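Local coordinates for protein metallophosphoesterase (Clostridium thermocellum, PDB 4J6O) that probably removes 2',3' terminal phosphates from RNA as the metal-binding phosphatase domain of the bacterial Pnkp-Hen1 repair system, at residues 15-20 against 60-65; 204-209 against 220-225; 64-69 against 89-94. All coordinates share one frame; numbering follows the deposited sequence.

The three contacts lie in the calcineurin-like core, a pair of mixed sheets packed together. Interactions 1 and 3 involve the neighbouring strands 89-91, 59-62 and 14-17 of one five-stranded sheet, and the loops after them. Their centres are about 7 Å apart, and they share Gly64 and Asp65. Interaction 2 lies in the other sheet, its centre about 10 Å from that of interaction 1 and about 13 Å from interaction 3. Along the chain, interaction 3 starts where interaction 1 ends, and interaction 2 follows both. Loops at the C-terminal ends of the parallel strands converge on the manganese. Interactions 1 and 3 touch it, while Asp224 of interaction 2 comes close to Asp19 of interaction 1.

Interaction 1: residues 15-20 against 60-65; sequences DIIGDI and VLFLGD. With MN (manganese (II) ion), chain J.
Three backbone hydrogen bonds join parallel strands 15-17 and 60-62 and the first residue beyond them. Leu61 N donates to Asp15 O at 2.8 Å, from above the carbonyl plane. Ile17 N binds Leu61 O, and Leu63 N binds Ile17 O, both nearly along the C=O axis. Past the strands the register shifts, and a water near Gly18 O and Gly64 O, with more acceptors in reach than protons, bridges the backbones. A second water links Gly64 O to Asp19 OD1, weakly at the Asp19 end. Ile20 N makes a weak hydrogen bond to Asp65 O.

The pair belongs to a metallophosphoesterase beta-alpha-beta core, with a metal-binding aspartate in the loop after each strand. Asp19 OD2 and Asp65 OD2 each hold the manganese at 2.2 Å, and His21 also binds it. The two carboxylates lie side by side with planes 80° apart. Their OD2 atoms are only 3.1 Å apart, a closeness of like charge that the metal would offset. Asp65 OD1 is taken by the backbone N of His96.

Apolar packing covers both faces of the strands. On one, Ile16 CG1 runs alongside Leu61 CD1, and its CG2 meets Leu63 CD2 at 3.8 Å. Val153 of the other sheet lies against them. On the opposite face, Val60 CG1 sits over the centre of the Phe62 ring, 3.5 Å above its plane. Ile20 CD1 reaches Phe62 CD1 obliquely at 3.5 Å. Ile17 CG1 is anti to the carbonyl carbon (chi1 -68°), which takes CD1 to Val60 CG1 at 3.8 Å. Helices 24-33 and 73-86 pack on this side.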
ATOM      1  N   ASP A  15      -4.371 -11.223   4.295  1.00 25.28           N
ATOM      2  CA  ASP A  15      -4.745 -10.912   2.924  1.00 21.51           C
ATOM      3  C   ASP A  15      -4.085  -9.604   2.614  1.00 17.78           C
ATOM      4  O   ASP A  15      -4.308  -8.605   3.317  1.00 20.03           O
ATOM      5  CB  ASP A  15      -6.258 -10.848   2.811  1.00 23.60           C
ATOM      6  CG  ASP A  15      -6.886 -12.198   3.102  1.00 25.89           C
ATOM      7  OD1 ASP A  15      -6.462 -13.186   2.491  1.00 24.45           O
ATOM      8  OD2 ASP A  15      -7.779 -12.250   3.958  1.00 27.35           O
ATOM      9  N   ILE A  16      -3.183  -9.667   1.648  1.00 17.88           N
ATOM     10  CA  ILE A  16      -2.242  -8.559   1.388  1.00 18.37           C
ATOM     11  C   ILE A  16      -2.712  -7.815   0.146  1.00 16.17           C
ATOM     12  O   ILE A  16      -2.944  -8.441  -0.890  1.00 17.91           O
ATOM     13  CB  ILE A  16      -0.815  -9.102   1.166  1.00 17.00           C
ATOM     14  CG1 ILE A  16      -0.390  -9.999   2.340  1.00 24.41           C
ATOM     15  CG2 ILE A  16       0.175  -7.920   0.996  1.00 16.92           C
ATOM     16  CD1 ILE A  16       0.888 -10.738   2.084  1.00 23.10           C
ATOM     17  N   ILE A  17      -2.945  -6.499   0.258  1.00 16.70           N
ATOM     18  CA  ILE A  17      -3.702  -5.791  -0.810  1.00 16.20           C
ATOM     19  C   ILE A  17      -2.783  -4.695  -1.398  1.00 17.47           C
ATOM     20  O   ILE A  17      -2.138  -3.939  -0.654  1.00 17.52           O
ATOM     21  CB  ILE A  17      -4.980  -5.163  -0.247  1.00 16.35           C
ATOM     22  CG1 ILE A  17      -5.956  -6.301   0.151  1.00 19.77           C
ATOM     23  CG2 ILE A  17      -5.696  -4.318  -1.304  1.00 18.87           C
ATOM     24  CD1 ILE A  17      -7.226  -5.874   0.794  1.00 23.29           C
ATOM     25  N   GLY A  18      -2.762  -4.603  -2.730  1.00 17.49           N
ATOM     26  CA  GLY A  18      -1.909  -3.633  -3.427  1.00 17.51           C
ATOM     27  C   GLY A  18      -2.523  -2.240  -3.485  1.00 15.15           C
ATOM     28  O   GLY A  18      -3.452  -1.899  -2.770  1.00 19.59           O
ATOM     29  N   ASP A  19      -1.922  -1.390  -4.329  1.00 16.18           N
ATOM     30  CA  ASP A  19      -2.273   0.032  -4.314  1.00 13.20           C
ATOM     31  C   ASP A  19      -3.748   0.275  -4.604  1.00 15.52           C
ATOM     32  O   ASP A  19      -4.278  -0.134  -5.649  1.00 18.49           O
ATOM     33  CB  ASP A  19      -1.494   0.742  -5.421  1.00 15.10           C
ATOM     34  CG  ASP A  19      -0.019   0.531  -5.349  1.00 19.80           C
ATOM     35  OD1 ASP A  19       0.522  -0.599  -5.158  1.00 18.52           O
ATOM     36  OD2 ASP A  19       0.682   1.577  -5.593  1.00 18.67           O
ATOM     37  N   ILE A  20      -4.356   1.031  -3.708  1.00 16.17           N
ATOM     38  CA  ILE A  20      -5.756   1.337  -3.792  1.00 15.37           C
ATOM     39  C   ILE A  20      -6.063   2.658  -4.492  1.00 16.15           C
ATOM     40  O   ILE A  20      -7.011   2.709  -5.277  1.00 18.54           O
ATOM     41  CB  ILE A  20      -6.370   1.297  -2.387  1.00 17.37           C
ATOM     42  CG1 ILE A  20      -6.232  -0.147  -1.811  1.00 19.46           C
ATOM     43  CG2 ILE A  20      -7.816   1.761  -2.405  1.00 18.00           C
ATOM     44  CD1 ILE A  20      -6.358  -0.199  -0.256  1.00 21.61           C
ATOM     45  N   VAL A  60      -5.714  -8.135   7.359  1.00 22.89           N
ATOM     46  CA  VAL A  60      -5.329  -7.498   6.102  1.00 20.13           C
ATOM     47  C   VAL A  60      -3.998  -6.773   6.282  1.00 20.81           C
ATOM     48  O   VAL A  60      -3.778  -6.060   7.287  1.00 23.48           O
ATOM     49  CB  VAL A  60      -6.378  -6.458   5.646  1.00 21.44           C
ATOM     50  CG1 VAL A  60      -5.882  -5.737   4.331  1.00 19.74           C
ATOM     51  CG2 VAL A  60      -7.736  -7.095   5.399  1.00 25.41           C
ATOM     52  N   LEU A  61      -3.163  -6.864   5.252  1.00 18.95           N
ATOM     53  CA  LEU A  61      -1.931  -6.062   5.206  1.00 17.48           C
ATOM     54  C   LEU A  61      -1.995  -5.170   3.983  1.00 19.02           C
ATOM     55  O   LEU A  61      -2.034  -5.679   2.872  1.00 18.54           O
ATOM     56  CB  LEU A  61      -0.708  -6.979   5.089  1.00 20.92           C
ATOM     57  CG  LEU A  61      -0.535  -8.004   6.204  1.00 22.64           C
ATOM     58  CD1 LEU A  61       0.731  -8.809   5.889  1.00 26.55           C
ATOM     59  CD2 LEU A  61      -0.426  -7.363   7.582  1.00 24.90           C
ATOM     60  N   PHE A  62      -2.055  -3.846   4.193  1.00 17.34           N
ATOM     61  CA  PHE A  62      -2.148  -2.912   3.059  1.00 16.70           C
ATOM     62  C   PHE A  62      -0.753  -2.505   2.690  1.00 18.00           C
ATOM     63  O   PHE A  62       0.040  -2.182   3.579  1.00 19.10           O
ATOM     64  CB  PHE A  62      -2.962  -1.671   3.439  1.00 16.48           C
ATOM     65  CG  PHE A  62      -4.452  -1.921   3.621  1.00 16.85           C
ATOM     66  CD1 PHE A  62      -5.295  -2.051   2.524  1.00 18.18           C
ATOM     67  CD2 PHE A  62      -5.014  -2.031   4.901  1.00 19.12           C
ATOM     68  CE1 PHE A  62      -6.676  -2.283   2.705  1.00 18.93           C
ATOM     69  CE2 PHE A  62      -6.407  -2.271   5.071  1.00 22.55           C
ATOM     70  CZ  PHE A  62      -7.229  -2.391   3.967  1.00 20.80           C
ATOM     71  N   LEU A  63      -0.496  -2.442   1.378  1.00 15.71           N
ATOM     72  CA  LEU A  63       0.849  -2.132   0.859  1.00 15.70           C
ATOM     73  C   LEU A  63       1.025  -0.643   0.614  1.00 20.68           C
ATOM     74  O   LEU A  63       2.101  -0.193   0.139  1.00 21.46           O
ATOM     75  CB  LEU A  63       1.153  -2.936  -0.379  1.00 16.11           C
ATOM     76  CG  LEU A  63       1.190  -4.442  -0.179  1.00 17.00           C
ATOM     77  CD1 LEU A  63       1.588  -5.103  -1.511  1.00 16.47           C
ATOM     78  CD2 LEU A  63       2.231  -4.774   0.888  1.00 20.97           C
ATOM     79  N   GLY A  64       0.020   0.109   0.997  1.00 18.51           N
ATOM     80  CA  GLY A  64       0.071   1.563   0.934  1.00 20.48           C
ATOM     81  C   GLY A  64      -0.351   2.120  -0.413  1.00 20.50           C
ATOM     82  O   GLY A  64      -0.960   1.409  -1.244  1.00 18.58           O
ATOM     83  N   ASP A  65      -0.039   3.378  -0.652  1.00 17.48           N
ATOM     84  CA  ASP A  65      -0.554   4.160  -1.810  1.00 16.91           C
ATOM     85  C   ASP A  65      -2.085   4.120  -1.773  1.00 18.40           C
ATOM     86  O   ASP A  65      -2.767   3.717  -2.722  1.00 19.43           O
ATOM     87  CB  ASP A  65       0.005   3.669  -3.133  1.00 18.78           C
ATOM     88  CG  ASP A  65       1.256   4.488  -3.573  1.00 23.92           C
ATOM     89  OD1 ASP A  65       1.747   5.244  -2.724  1.00 19.19           O
ATOM     90  OD2 ASP A  65       1.731   4.360  -4.709  1.00 18.58           O
TER
HETATM   91 MN    MN J 508       0.998   3.494  -6.542  1.00 18.86          MN
HETATM   92  O   HOH W   1      -2.762  -0.720  -0.160  1.00 28.01           O
HETATM   93  O   HOH W   2       0.911  -0.372  -2.475  1.00 33.18           O
HETATM   94  O   HOH W   3       0.375   2.424  -8.490  1.00 20.73           O

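Interaction 2: residues 204-209 against 220-225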
ATOM      1  N   VAL A 204       8.646 -11.935  -0.298  1.00 22.99           N
ATOM      2  CA  VAL A 204       8.377 -10.502  -0.208  1.00 21.16           C
ATOM      3  C   VAL A 204       7.198 -10.194  -1.084  1.00 21.18           C
ATOM      4  O   VAL A 204       7.252 -10.401  -2.292  1.00 19.96           O
ATOM      5  CB  VAL A 204       9.579  -9.636  -0.713  1.00 24.76           C
ATOM      6  CG1 VAL A 204       9.301  -8.155  -0.489  1.00 22.84           C
ATOM      7  CG2 VAL A 204      10.880 -10.109  -0.033  1.00 23.23           C
ATOM      8  N   VAL A 205       6.127  -9.689  -0.466  1.00 19.78           N
ATOM      9  CA  VAL A 205       4.936  -9.272  -1.238  1.00 16.71           C
ATOM     10  C   VAL A 205       4.960  -7.741  -1.214  1.00 17.53           C
ATOM     11  O   VAL A 205       5.044  -7.126  -0.145  1.00 18.15           O
ATOM     12  CB  VAL A 205       3.688  -9.813  -0.585  1.00 17.66           C
ATOM     13  CG1 VAL A 205       2.454  -9.448  -1.390  1.00 19.95           C
ATOM     14  CG2 VAL A 205       3.785 -11.349  -0.425  1.00 20.27           C
ATOM     15  N   TYR A 206       4.895  -7.145  -2.395  1.00 16.80           N
ATOM     16  CA  TYR A 206       5.068  -5.709  -2.525  1.00 15.03           C
ATOM     17  C   TYR A 206       4.229  -5.180  -3.665  1.00 17.92           C
ATOM     18  O   TYR A 206       3.538  -5.970  -4.326  1.00 17.72           O
ATOM     19  CB  TYR A 206       6.592  -5.369  -2.687  1.00 15.69           C
ATOM     20  CG  TYR A 206       7.185  -5.813  -4.014  1.00 19.96           C
ATOM     21  CD1 TYR A 206       7.483  -7.155  -4.277  1.00 21.07           C
ATOM     22  CD2 TYR A 206       7.494  -4.862  -4.964  1.00 20.58           C
ATOM     23  CE1 TYR A 206       8.012  -7.530  -5.501  1.00 22.99           C
ATOM     24  CE2 TYR A 206       8.024  -5.210  -6.197  1.00 23.48           C
ATOM     25  CZ  TYR A 206       8.262  -6.559  -6.454  1.00 23.63           C
ATOM     26  OH  TYR A 206       8.801  -6.919  -7.652  1.00 27.43           O
ATOM     27  N   GLY A 207       4.243  -3.857  -3.875  1.00 17.69           N
ATOM     28  CA  GLY A 207       3.370  -3.252  -4.877  1.00 18.35           C
ATOM     29  C   GLY A 207       4.068  -2.027  -5.467  1.00 17.69           C
ATOM     30  O   GLY A 207       3.673  -0.882  -5.157  1.00 18.43           O
ATOM     31  N   HIS A 208       5.091  -2.249  -6.288  1.00 22.28           N
ATOM     32  CA  HIS A 208       5.873  -1.126  -6.765  1.00 20.70           C
ATOM     33  C   HIS A 208       5.324  -0.580  -8.060  1.00 21.05           C
ATOM     34  O   HIS A 208       4.273   0.039  -8.052  1.00 22.45           O
ATOM     35  CB  HIS A 208       7.372  -1.489  -6.906  1.00 22.04           C
ATOM     36  CG  HIS A 208       8.269  -0.291  -6.992  1.00 26.28           C
ATOM     37  ND1 HIS A 208       7.847   1.002  -6.766  1.00 28.52           N
ATOM     38  CD2 HIS A 208       9.600  -0.226  -7.233  1.00 25.25           C
ATOM     39  CE1 HIS A 208       8.885   1.831  -6.922  1.00 26.24           C
ATOM     40  NE2 HIS A 208       9.947   1.106  -7.193  1.00 29.05           N
ATOM     41  N   THR A 209       6.024  -0.733  -9.179  1.00 24.58           N
ATOM     42  CA  THR A 209       5.445  -0.185 -10.398  1.00 23.43           C
ATOM     43  C   THR A 209       4.254  -1.081 -10.793  1.00 21.72           C
ATOM     44  O   THR A 209       4.286  -2.320 -10.686  1.00 26.42           O
ATOM     45  CB  THR A 209       6.509  -0.054 -11.523  1.00 26.77           C
ATOM     46  OG1 THR A 209       7.008  -1.337 -11.857  1.00 37.19           O
ATOM     47  CG2 THR A 209       7.642   0.788 -11.042  1.00 26.52           C
ATOM     48  N   THR A 220       9.511 -13.449  -4.613  1.00 25.41           N
ATOM     49  CA  THR A 220       8.917 -12.109  -4.475  1.00 22.95           C
ATOM     50  C   THR A 220       7.722 -12.020  -5.365  1.00 24.18           C
ATOM     51  O   THR A 220       7.691 -12.675  -6.392  1.00 27.11           O
ATOM     52  CB  THR A 220       9.887 -10.906  -4.863  1.00 26.05           C
ATOM     53  OG1 THR A 220      10.034 -10.796  -6.283  1.00 26.64           O
ATOM     54  CG2 THR A 220      11.285 -11.086  -4.240  1.00 25.99           C
ATOM     55  N   ILE A 221       6.794 -11.128  -5.050  1.00 23.46           N
ATOM     56  CA  ILE A 221       5.661 -10.936  -5.977  1.00 22.75           C
ATOM     57  C   ILE A 221       5.134  -9.517  -5.875  1.00 20.86           C
ATOM     58  O   ILE A 221       4.856  -9.020  -4.776  1.00 20.83           O
ATOM     59  CB  ILE A 221       4.523 -11.952  -5.698  1.00 23.78           C
ATOM     60  CG1 ILE A 221       3.352 -11.747  -6.698  1.00 24.72           C
ATOM     61  CG2 ILE A 221       4.032 -11.946  -4.250  1.00 24.72           C
ATOM     62  CD1 ILE A 221       2.341 -12.882  -6.664  1.00 31.74           C
ATOM     63  N   ASN A 222       4.994  -8.876  -7.014  1.00 23.49           N
ATOM     64  CA  ASN A 222       4.480  -7.520  -7.053  1.00 17.77           C
ATOM     65  C   ASN A 222       2.991  -7.659  -7.364  1.00 19.53           C
ATOM     66  O   ASN A 222       2.613  -8.214  -8.414  1.00 23.22           O
ATOM     67  CB  ASN A 222       5.184  -6.774  -8.188  1.00 23.67           C
ATOM     68  CG  ASN A 222       4.670  -5.336  -8.379  1.00 22.13           C
ATOM     69  OD1 ASN A 222       3.638  -4.960  -7.843  1.00 22.61           O
ATOM     70  ND2 ASN A 222       5.394  -4.541  -9.186  1.00 24.46           N
ATOM     71  N   ILE A 223       2.164  -7.193  -6.451  1.00 17.78           N
ATOM     72  CA  ILE A 223       0.711  -7.336  -6.646  1.00 18.26           C
ATOM     73  C   ILE A 223      -0.029  -6.019  -6.970  1.00 16.39           C
ATOM     74  O   ILE A 223      -1.255  -5.931  -6.850  1.00 18.68           O
ATOM     75  CB  ILE A 223       0.045  -7.999  -5.409  1.00 16.68           C
ATOM     76  CG1 ILE A 223       0.178  -7.137  -4.161  1.00 17.55           C
ATOM     77  CG2 ILE A 223       0.609  -9.422  -5.183  1.00 23.18           C
ATOM     78  CD1 ILE A 223      -0.737  -7.671  -2.993  1.00 18.99           C
ATOM     79  N   ASP A 224       0.716  -4.991  -7.395  1.00 19.47           N
ATOM     80  CA  ASP A 224       0.032  -3.789  -7.894  1.00 15.72           C
ATOM     81  C   ASP A 224      -0.410  -3.971  -9.334  1.00 21.09           C
ATOM     82  O   ASP A 224       0.400  -3.762 -10.245  1.00 21.29           O
ATOM     83  CB  ASP A 224       0.968  -2.572  -7.798  1.00 19.01           C
ATOM     84  CG  ASP A 224       0.300  -1.287  -8.267  1.00 21.69           C
ATOM     85  OD1 ASP A 224      -0.892  -1.354  -8.591  1.00 18.59           O
ATOM     86  OD2 ASP A 224       0.969  -0.207  -8.274  1.00 19.70           O
ATOM     87  N   THR A 225      -1.681  -4.339  -9.511  1.00 18.55           N
ATOM     88  CA  THR A 225      -2.247  -4.628 -10.829  1.00 19.88           C
ATOM     89  C   THR A 225      -3.013  -3.427 -11.337  1.00 20.90           C
ATOM     90  O   THR A 225      -3.870  -3.562 -12.204  1.00 21.70           O
ATOM     91  CB  THR A 225      -3.100  -5.897 -10.749  1.00 21.08           C
ATOM     92  OG1 THR A 225      -3.895  -5.890  -9.547  1.00 21.54           O
ATOM     93  CG2 THR A 225      -2.139  -7.089 -10.700  1.00 24.74           C
TER
HETATM   94  O   HOH W   4       8.569  -9.584  -8.178  1.00 32.36           O
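Parallel strands 204-206 and 220-222 of the second core sheet run side by side and end in loops beside the metal site. Their backbones are joined by three hydrogen bonds. Ile221 N binds Val204 O, Tyr206 N binds Ile221 O at 3.0 Å, and Ile223 N binds Tyr206 O at 2.8 Å. All three approach nearly along the C=O axis.

Tyr206 has chi1 70°, with CG in the crowded position between N and the carbonyl carbon. This lays the ring across the neighbouring strand. Asn222 CB sits over one face, offset toward the rim, in a CH-pi contact 4.0 Å from the ring centroid. A water at the ring edge joins Tyr206 OH to Thr220 OG1, which also bonds Val217 O. On the other side of the sheet, Val205 CG2 meets Ile221 CG2 at 3.9 Å, and Val205 CG1 meets Ile223 CD1.

The Asn222 amide works at both ends. Its CG is anti to N, chi1 177°. ND2 donates to an in-plane lone pair of Thr209 O at 2.9 Å. OD1 accepts from Asp224 N at 3.0 Å. The side chain thus ties the loop after strand 204-206 to the turn after its own strand. Asp224 OD1 accepts from Gly226 N. The OD1 contact of Asn222 is an Asx turn, here at a strand end bordering the calcineurin-like metal centre.

Interaction 3: residues 64-69 against 89-94; sequences GDLVDR and ALCVPG. With MN (manganese (II) ion), chain J.
Gly64 has phi 87° with an extended psi, and Asp65 follows in the left-handed region, phi 56°. At these angles the two residues lie against segment 89-94. Here the loop that carries a metal ligand of the calcineurin-like fold, after strand 59-62, meets the turn that leads from strand 89-91 into helix 95-104.

Gly64 packs with its bare CA against the other backbone, 3.1 Å from Val92 O. Its backbone angles are ones that call for glycine. Gly94 is the N-cap residue of the helix and also meets the loop through bare backbone, its CA 3.3 Å from Asp65 OD1.

Asp97, in the first turn of that helix, joins the two sides. Its OD2 accepts from both Asp65 N and Gly94 N, and its OD1 from Leu66 N. This is consistent with a second-shell role in setting the Asp65 backbone. Asp65 OD1 accepts from His96 N at the helix start, and the helix N-terminus may also stabilise the negative charge of Asp65.

Farther from the manganese, Cys91 CB points toward the loop. Its SG, anti to the backbone N (chi1 -171°), meets Leu66 CD1 at 4.1 Å.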
ATOM      1  N   GLY A  64       0.020   0.109   0.997  1.00 18.51           N
ATOM      2  CA  GLY A  64       0.071   1.563   0.934  1.00 20.48           C
ATOM      3  C   GLY A  64      -0.351   2.120  -0.413  1.00 20.50           C
ATOM      4  O   GLY A  64      -0.960   1.409  -1.244  1.00 18.58           O
ATOM      5  N   ASP A  65      -0.039   3.378  -0.652  1.00 17.48           N
ATOM      6  CA  ASP A  65      -0.554   4.160  -1.810  1.00 16.91           C
ATOM      7  C   ASP A  65      -2.085   4.120  -1.773  1.00 18.40           C
ATOM      8  O   ASP A  65      -2.767   3.717  -2.722  1.00 19.43           O
ATOM      9  CB  ASP A  65       0.005   3.669  -3.133  1.00 18.78           C
ATOM     10  CG  ASP A  65       1.256   4.488  -3.573  1.00 23.92           C
ATOM     11  OD1 ASP A  65       1.747   5.244  -2.724  1.00 19.19           O
ATOM     12  OD2 ASP A  65       1.731   4.360  -4.709  1.00 18.58           O
ATOM     13  N   LEU A  66      -2.611   4.509  -0.611  1.00 18.99           N
ATOM     14  CA  LEU A  66      -4.079   4.634  -0.362  1.00 18.72           C
ATOM     15  C   LEU A  66      -4.668   5.848  -1.052  1.00 21.32           C
ATOM     16  O   LEU A  66      -5.848   5.833  -1.441  1.00 20.94           O
ATOM     17  CB  LEU A  66      -4.320   4.771   1.165  1.00 19.86           C
ATOM     18  CG  LEU A  66      -3.678   3.721   2.039  1.00 22.23           C
ATOM     19  CD1 LEU A  66      -4.073   4.086   3.500  1.00 25.15           C
ATOM     20  CD2 LEU A  66      -4.144   2.311   1.677  1.00 18.72           C
ATOM     21  N   VAL A  67      -3.835   6.893  -1.224  1.00 20.23           N
ATOM     22  CA  VAL A  67      -4.334   8.173  -1.688  1.00 21.48           C
ATOM     23  C   VAL A  67      -3.910   8.472  -3.113  1.00 21.36           C
ATOM     24  O   VAL A  67      -3.159   7.716  -3.702  1.00 22.03           O
ATOM     25  CB  VAL A  67      -3.835   9.298  -0.730  1.00 22.62           C
ATOM     26  CG1 VAL A  67      -4.241   8.987   0.738  1.00 23.36           C
ATOM     27  CG2 VAL A  67      -2.315   9.419  -0.791  1.00 23.90           C
ATOM     28  N   ASP A  68      -4.493   9.540  -3.679  1.00 24.28           N
ATOM     29  CA  ASP A  68      -4.228  10.041  -5.040  1.00 21.71           C
ATOM     30  C   ASP A  68      -4.994   9.314  -6.123  1.00 25.07           C
ATOM     31  O   ASP A  68      -5.289   8.119  -5.983  1.00 22.70           O
ATOM     32  CB  ASP A  68      -2.727  10.037  -5.351  1.00 24.12           C
ATOM     33  CG  ASP A  68      -1.952  11.092  -4.522  1.00 27.87           C
ATOM     34  OD1 ASP A  68      -2.562  11.785  -3.688  1.00 27.14           O
ATOM     35  OD2 ASP A  68      -0.727  11.163  -4.700  1.00 29.14           O
ATOM     36  N   ARG A  69      -5.389  10.068  -7.153  1.00 25.66           N
ATOM     37  CA  ARG A  69      -5.905   9.580  -8.439  1.00 24.51           C
ATOM     38  C   ARG A  69      -7.364   9.210  -8.434  1.00 25.77           C
ATOM     39  O   ARG A  69      -8.145   9.696  -9.252  1.00 27.32           O
ATOM     40  CB  ARG A  69      -5.133   8.403  -9.014  1.00 21.78           C
ATOM     41  CG  ARG A  69      -3.677   8.747  -9.378  1.00 24.59           C
ATOM     42  CD  ARG A  69      -3.003   7.572 -10.045  1.00 25.47           C
ATOM     43  NE  ARG A  69      -1.635   7.902 -10.498  1.00 24.28           N
ATOM     44  CZ  ARG A  69      -0.531   7.407  -9.952  1.00 24.51           C
ATOM     45  NH1 ARG A  69      -0.593   6.592  -8.892  1.00 23.46           N
ATOM     46  NH2 ARG A  69       0.671   7.746 -10.439  1.00 25.04           N
ATOM     47  N   ALA A  89      -6.098  -4.896  10.620  1.00 25.57           N
ATOM     48  CA  ALA A  89      -5.123  -4.600   9.554  1.00 26.50           C
ATOM     49  C   ALA A  89      -3.816  -3.959  10.030  1.00 21.19           C
ATOM     50  O   ALA A  89      -3.733  -3.338  11.105  1.00 27.18           O
ATOM     51  CB  ALA A  89      -5.767  -3.695   8.493  1.00 28.17           C
ATOM     52  N   LEU A  90      -2.791  -4.119   9.191  1.00 22.44           N
ATOM     53  CA  LEU A  90      -1.624  -3.265   9.271  1.00 22.77           C
ATOM     54  C   LEU A  90      -1.430  -2.587   7.899  1.00 19.32           C
ATOM     55  O   LEU A  90      -1.969  -3.023   6.896  1.00 22.48           O
ATOM     56  CB  LEU A  90      -0.344  -4.045   9.579  1.00 25.16           C
ATOM     57  CG  LEU A  90      -0.259  -4.864  10.889  1.00 32.98           C
ATOM     58  CD1 LEU A  90       0.996  -5.702  10.902  1.00 29.09           C
ATOM     59  CD2 LEU A  90      -0.317  -3.953  12.077  1.00 30.39           C
ATOM     60  N   CYS A  91      -0.690  -1.491   7.906  1.00 21.83           N
ATOM     61  CA  CYS A  91      -0.452  -0.748   6.665  1.00 22.09           C
ATOM     62  C   CYS A  91       0.998  -0.294   6.641  1.00 20.97           C
ATOM     63  O   CYS A  91       1.576   0.133   7.689  1.00 25.92           O
ATOM     64  CB  CYS A  91      -1.370   0.480   6.643  1.00 24.98           C
ATOM     65  SG  CYS A  91      -1.407   1.396   5.050  1.00 25.00           S
ATOM     66  N   VAL A  92       1.616  -0.413   5.472  1.00 20.66           N
ATOM     67  CA  VAL A  92       2.955   0.144   5.267  1.00 19.54           C
ATOM     68  C   VAL A  92       2.746   1.281   4.290  1.00 20.39           C
ATOM     69  O   VAL A  92       1.751   1.368   3.557  1.00 19.71           O
ATOM     70  CB  VAL A  92       3.983  -0.914   4.747  1.00 17.43           C
ATOM     71  CG1 VAL A  92       4.143  -1.999   5.802  1.00 19.65           C
ATOM     72  CG2 VAL A  92       3.530  -1.547   3.428  1.00 20.19           C
ATOM     73  N   PRO A  93       3.647   2.230   4.324  1.00 21.85           N
ATOM     74  CA  PRO A  93       3.419   3.428   3.545  1.00 19.16           C
ATOM     75  C   PRO A  93       3.881   3.325   2.094  1.00 20.68           C
ATOM     76  O   PRO A  93       4.899   2.741   1.796  1.00 19.59           O
ATOM     77  CB  PRO A  93       4.282   4.466   4.305  1.00 21.41           C
ATOM     78  CG  PRO A  93       5.475   3.664   4.741  1.00 19.11           C
ATOM     79  CD  PRO A  93       4.824   2.323   5.198  1.00 21.75           C
ATOM     80  N   GLY A  94       3.100   3.959   1.200  1.00 21.02           N
ATOM     81  CA  GLY A  94       3.541   4.159  -0.168  1.00 20.66           C
ATOM     82  C   GLY A  94       4.117   5.570  -0.324  1.00 22.27           C
ATOM     83  O   GLY A  94       3.902   6.451   0.548  1.00 20.19           O
TER
HETATM   84 MN    MN J 508       0.998   3.494  -6.542  1.00 18.86          MN
HETATM   85  O   HOH W   3       0.375   2.424  -8.490  1.00 20.73           O